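Cell wall binding protein cwp8 (Peptoclostridium difficile, PDB 5J6Q) probably binds the clostridial cell wall through its three CWB2 modules, as an S-layer-associated surface protein. Local coordinates at residues 193-198 and 269-274; 217-222 and 245-250. One frame throughout, in Å; residues are numbered along the deposited sequence.

Contact 1. Residues 193-198 and 269-274; sequences EELFDG and RDLHKV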
# COMPACT_ATOMS: atom_id res chain seq x y z
N GLU A 193 2.99 6.43 0.68
CA GLU A 193 3.69 6.01 1.89
C GLU A 193 2.80 5.23 2.87
O GLU A 193 3.26 4.25 3.45
CB GLU A 193 4.29 7.23 2.58
CG GLU A 193 5.62 7.66 1.96
CD GLU A 193 5.47 8.43 0.64
OE1 GLU A 193 4.32 8.73 0.24
OE2 GLU A 193 6.50 8.74 0.00
N GLU A 194 1.53 5.65 3.03
CA GLU A 194 0.57 5.03 3.91
C GLU A 194 0.44 3.55 3.57
O GLU A 194 0.08 2.75 4.44
CB GLU A 194 -0.84 5.65 3.75
CG GLU A 194 -0.99 7.04 4.33
CD GLU A 194 -2.38 7.62 4.05
OE1 GLU A 194 -3.40 6.94 4.37
OE2 GLU A 194 -2.45 8.76 3.49
N LEU A 195 0.64 3.22 2.29
CA LEU A 195 0.56 1.83 1.82
C LEU A 195 1.95 1.02 1.71
O LEU A 195 1.96 -0.19 1.74
CB LEU A 195 -0.01 1.84 0.40
CG LEU A 195 -1.45 2.37 0.24
CD1 LEU A 195 -1.98 1.90 -1.19
CD2 LEU A 195 -2.43 1.76 1.33
N PHE A 196 3.07 1.70 1.60
CA PHE A 196 4.32 1.06 1.28
C PHE A 196 5.41 1.98 1.69
O PHE A 196 5.36 3.16 1.34
CB PHE A 196 4.28 0.77 -0.24
CG PHE A 196 5.55 0.23 -0.88
CD1 PHE A 196 5.93 -1.09 -0.68
CD2 PHE A 196 6.31 1.04 -1.74
CE1 PHE A 196 7.07 -1.61 -1.33
CE2 PHE A 196 7.44 0.53 -2.38
CZ PHE A 196 7.81 -0.79 -2.17
N ASP A 197 6.41 1.48 2.45
CA ASP A 197 7.46 2.39 2.96
C ASP A 197 8.70 2.54 2.07
O ASP A 197 9.63 3.17 2.50
CB ASP A 197 7.95 1.89 4.36
CG ASP A 197 8.69 0.49 4.35
OD1 ASP A 197 9.09 -0.02 3.24
OD2 ASP A 197 8.89 -0.08 5.43
N GLY A 198 8.72 1.95 0.90
CA GLY A 198 9.97 1.91 0.11
C GLY A 198 10.33 0.46 -0.30
O GLY A 198 10.79 0.19 -1.41
N ARG A 269 6.61 4.07 -8.34
CA ARG A 269 6.89 3.10 -9.40
C ARG A 269 7.04 1.71 -8.70
O ARG A 269 6.49 0.71 -9.14
CB ARG A 269 8.22 3.45 -10.13
CG ARG A 269 8.12 3.79 -11.61
CD ARG A 269 9.51 4.15 -12.17
NE ARG A 269 9.82 5.56 -11.92
CZ ARG A 269 10.88 5.97 -11.24
NH1 ARG A 269 11.08 7.28 -11.03
NH2 ARG A 269 11.75 5.09 -10.75
N ASP A 270 7.79 1.69 -7.60
CA ASP A 270 8.07 0.46 -6.84
C ASP A 270 6.79 -0.18 -6.31
O ASP A 270 6.50 -1.39 -6.57
CB ASP A 270 9.08 0.82 -5.74
CG ASP A 270 10.45 0.94 -6.36
OD1 ASP A 270 10.60 0.58 -7.55
OD2 ASP A 270 11.37 1.40 -5.68
N LEU A 271 5.95 0.67 -5.69
CA LEU A 271 4.66 0.21 -5.18
C LEU A 271 3.83 -0.30 -6.29
O LEU A 271 3.11 -1.32 -6.16
CB LEU A 271 3.91 1.37 -4.46
CG LEU A 271 2.43 1.05 -4.25
CD1 LEU A 271 2.31 -0.16 -3.34
CD2 LEU A 271 1.68 2.20 -3.59
N HIS A 272 3.85 0.40 -7.44
CA HIS A 272 3.00 -0.08 -8.58
C HIS A 272 3.55 -1.43 -9.03
O HIS A 272 2.79 -2.35 -9.34
CB HIS A 272 3.01 0.94 -9.73
CG HIS A 272 2.17 0.48 -10.87
ND1 HIS A 272 0.87 0.92 -11.06
CD2 HIS A 272 2.43 -0.40 -11.86
CE1 HIS A 272 0.39 0.33 -12.15
NE2 HIS A 272 1.30 -0.48 -12.65
N LYS A 273 4.89 -1.58 -9.11
CA LYS A 273 5.49 -2.95 -9.38
C LYS A 273 4.93 -4.05 -8.41
O LYS A 273 4.46 -5.16 -8.85
CB LYS A 273 7.02 -2.92 -9.17
CG LYS A 273 7.75 -2.20 -10.30
CD LYS A 273 9.26 -2.03 -10.04
CE LYS A 273 9.76 -0.74 -10.65
NZ LYS A 273 11.09 -0.31 -10.12
N VAL A 274 4.90 -3.74 -7.04
CA VAL A 274 4.38 -4.78 -6.10
C VAL A 274 2.98 -5.06 -6.31
O VAL A 274 2.50 -6.25 -6.26
CB VAL A 274 4.65 -4.29 -4.67
CG1 VAL A 274 3.97 -5.19 -3.64
CG2 VAL A 274 6.14 -4.17 -4.46

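Contact 2. Residues 217-222 and 245-250; sequences ALTFEN and DIVLSK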
# COMPACT_ATOMS: atom_id res chain seq x y z
N ALA A 217 -10.74 -8.47 -7.75
CA ALA A 217 -9.81 -8.36 -8.84
C ALA A 217 -9.20 -7.02 -8.62
O ALA A 217 -9.89 -6.11 -8.13
CB ALA A 217 -10.53 -8.41 -10.18
N LEU A 218 -7.93 -6.87 -8.95
CA LEU A 218 -7.27 -5.60 -8.77
C LEU A 218 -7.03 -5.08 -10.14
O LEU A 218 -6.52 -5.80 -10.98
CB LEU A 218 -5.93 -5.71 -8.00
CG LEU A 218 -5.41 -4.41 -7.38
CD1 LEU A 218 -4.24 -4.71 -6.45
CD2 LEU A 218 -4.88 -3.45 -8.42
N THR A 219 -7.35 -3.84 -10.37
CA THR A 219 -7.18 -3.25 -11.69
C THR A 219 -6.62 -1.90 -11.48
O THR A 219 -6.76 -1.34 -10.38
CB THR A 219 -8.54 -3.26 -12.46
OG1 THR A 219 -9.54 -2.64 -11.62
CG2 THR A 219 -8.99 -4.72 -12.79
N PHE A 220 -5.95 -1.37 -12.49
CA PHE A 220 -5.33 -0.06 -12.34
C PHE A 220 -6.03 0.98 -13.21
O PHE A 220 -6.73 0.62 -14.15
CB PHE A 220 -3.85 -0.11 -12.74
CG PHE A 220 -2.98 -1.01 -11.87
CD1 PHE A 220 -2.57 -2.24 -12.33
CD2 PHE A 220 -2.58 -0.60 -10.61
CE1 PHE A 220 -1.76 -3.06 -11.55
CE2 PHE A 220 -1.78 -1.42 -9.83
CZ PHE A 220 -1.37 -2.65 -10.30
N GLU A 221 -5.83 2.27 -12.91
CA GLU A 221 -6.45 3.33 -13.69
C GLU A 221 -5.71 4.61 -13.44
O GLU A 221 -4.94 4.70 -12.49
CB GLU A 221 -7.94 3.46 -13.36
CG GLU A 221 -8.81 2.63 -14.29
CD GLU A 221 -9.99 2.00 -13.58
OE1 GLU A 221 -10.74 2.75 -12.92
OE2 GLU A 221 -10.16 0.76 -13.68
N ASN A 222 -5.94 5.60 -14.30
CA ASN A 222 -5.35 6.94 -14.27
C ASN A 222 -3.88 6.89 -13.91
O ASN A 222 -3.41 7.68 -13.09
CB ASN A 222 -6.13 7.83 -13.30
CG ASN A 222 -7.58 7.94 -13.71
OD1 ASN A 222 -7.89 8.64 -14.67
ND2 ASN A 222 -8.52 7.25 -13.06
N ASP A 245 -4.44 5.00 -9.71
CA ASP A 245 -5.66 4.55 -9.08
C ASP A 245 -5.62 3.04 -9.03
O ASP A 245 -5.21 2.38 -10.01
CB ASP A 245 -6.94 4.98 -9.90
CG ASP A 245 -7.55 6.36 -9.55
OD1 ASP A 245 -6.85 7.20 -8.89
OD2 ASP A 245 -8.71 6.61 -9.96
N ILE A 246 -6.08 2.51 -7.90
CA ILE A 246 -6.16 1.10 -7.60
C ILE A 246 -7.61 0.82 -7.46
O ILE A 246 -8.22 1.48 -6.62
CB ILE A 246 -5.42 0.80 -6.22
CG1 ILE A 246 -3.98 1.20 -6.26
CG2 ILE A 246 -5.57 -0.65 -5.86
CD1 ILE A 246 -3.35 1.34 -4.85
N VAL A 247 -8.17 -0.16 -8.18
CA VAL A 247 -9.58 -0.47 -8.10
C VAL A 247 -9.81 -1.91 -7.69
O VAL A 247 -9.30 -2.82 -8.33
CB VAL A 247 -10.18 -0.20 -9.54
CG1 VAL A 247 -11.69 -0.45 -9.55
CG2 VAL A 247 -9.85 1.22 -9.99
N LEU A 248 -10.61 -2.13 -6.64
CA LEU A 248 -10.91 -3.48 -6.19
C LEU A 248 -12.37 -3.75 -6.50
O LEU A 248 -13.20 -2.95 -6.14
CB LEU A 248 -10.68 -3.66 -4.68
CG LEU A 248 -9.24 -3.47 -4.20
CD1 LEU A 248 -8.31 -4.32 -5.07
CD2 LEU A 248 -8.86 -2.00 -4.25
N SER A 249 -12.68 -4.90 -7.13
CA SER A 249 -14.06 -5.23 -7.48
C SER A 249 -14.38 -6.70 -7.32
O SER A 249 -13.50 -7.58 -7.39
CB SER A 249 -14.35 -4.86 -8.94
OG SER A 249 -13.65 -3.71 -9.37
N LYS A 250 -15.66 -6.97 -7.12
CA LYS A 250 -16.21 -8.31 -6.95
C LYS A 250 -17.70 -8.31 -7.33
O LYS A 250 -18.35 -7.27 -7.18
CB LYS A 250 -16.04 -8.78 -5.50
CG LYS A 250 -15.93 -10.28 -5.37
CD LYS A 250 -15.59 -10.66 -3.94
CE LYS A 250 -16.13 -12.03 -3.60
NZ LYS A 250 -15.95 -12.31 -2.15
O HOH W 1 -10.78 5.22 -12.07

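Contact 1. Residues 193-198 and 269-274
Phe-196 lays its ring against helix 265-280, where it meets Asp-270, Leu-271 and Val-274. The side chain sets out toward the helix, with CG anti to the backbone N (chi1 173°). Phe-196 CD2 comes within 3.6 Å of Leu-271 CB. Phe-196 CE2 is equally near the helix backbone, 3.6 Å from Leu-271 N. Leu-271 CA lies over one face of the ring, shifted toward the rim. The two side chains slide past each other in opposite directions, and Leu-271 CD1 ends up 3.8 Å from Phe-196 CB. Asp-270 gives only its CB to the ring, 3.8 Å from Phe-196 CE2, and its carboxylate plane stands 84° from the ring plane. One helical turn further on, Val-274 CG2 approaches Phe-196 CE1 at 4.1 Å, obliquely. Leu-195 adds a looser touch, with its CB 4.3 Å from Leu-271 CD2.

The mixed four-stranded sheet of Cwp8 domain 3 carries helices 203-213 and 265-280 on one face. Here the loop that follows edge strand 186-191 packs on helix 265-280. No hydrogen bond crosses between 193-198 and 269-274, and the contact rests on van der Waals packing round the Phe-196 ring.

The opposite face of that ring is met by the chain's own Gly-198 N. At the backbone angles of Gly-198 a CB would press on the preceding carbonyl O, which calls for glycine. The turn is also held by Phe-196 N bonding to Glu-193 O. The carboxylate of Asp-270 is paired within the helix: Lys-273 NZ makes a 2.8 Å salt bridge with Asp-270 OD1, nearly in line with the C-O bond. Further out, Leu-195 rests on Leu-204 and Ile-208 of helix 203-213, and Asp-197 pairs with Arg-200.

Contact 2. Residues 217-222 and 245-250
Leu-218 packs beside Leu-248 in an antiparallel strand pair of the mixed four-stranded sheet of Cwp8 domain 3. The two leucines point the same way, with Leu-218 CG 3.7 Å from Leu-248 CD1. Leu-218 also crosses Ile-246 obliquely, its CD2 near Ile-246 CG2. That same CD2 lies over one face of the Phe-220 ring, toward the rim. All four side chains are on the face of the sheet that packs against helices 203-213 and 265-280.

Thr-219, Glu-221, Asp-245 and Val-247 project from the other face. Thr-219 OG1 lies between backbone N and carbonyl carbon (chi1 53°), 3.3 Å from Val-247 CB. It also makes a weak bond to Val-247 O, already the acceptor for Thr-219 N. Glu-221 bends over Val-247, bringing Glu-221 OE1 to 3.4 Å from Val-247 CG2.

Paired backbone bonds join Ala-217 with Ser-249, Thr-219 with Val-247 and Glu-221 with Asp-245. Leu-218 with Leu-248 and Phe-220 with Ile-246 are the non-hydrogen-bonded pairs between them.

Both carboxylate oxygens of Asp-245 have partners. Ser-259 of strand 256-262 bonds to OD1. The bonds to OD2 are long. A water donates to it and also to Glu-221 OE1, linking the two acids. Asn-222 ND2 reaches Asp-245 OD2 at 3.2 Å, from above the carboxylate plane.

Overall arrangement
Both contacts belong to Cwp8 domain 3, and their centres lie about 15 Å apart. Along the chain, 193-198 comes first, then 217-222 and 245-250, with 269-274 last. Contact 2 thus falls between the two halves of contact 1. It joins edge strand 217-224 to strand 242-249. Contact 1 packs the loop after strand 186-191, at the other edge of the same sheet, on helix 265-280. The contacts meet where the Phe-220 and His-272 rings touch and where Leu-195 CD1 packs on Ile-246 CD1, 4.0 Å away. Helix 265-280 thus touches both the sheet and the loop. The three CWB2 repeats, which probably carry the cell-wall binding, lie further along the chain.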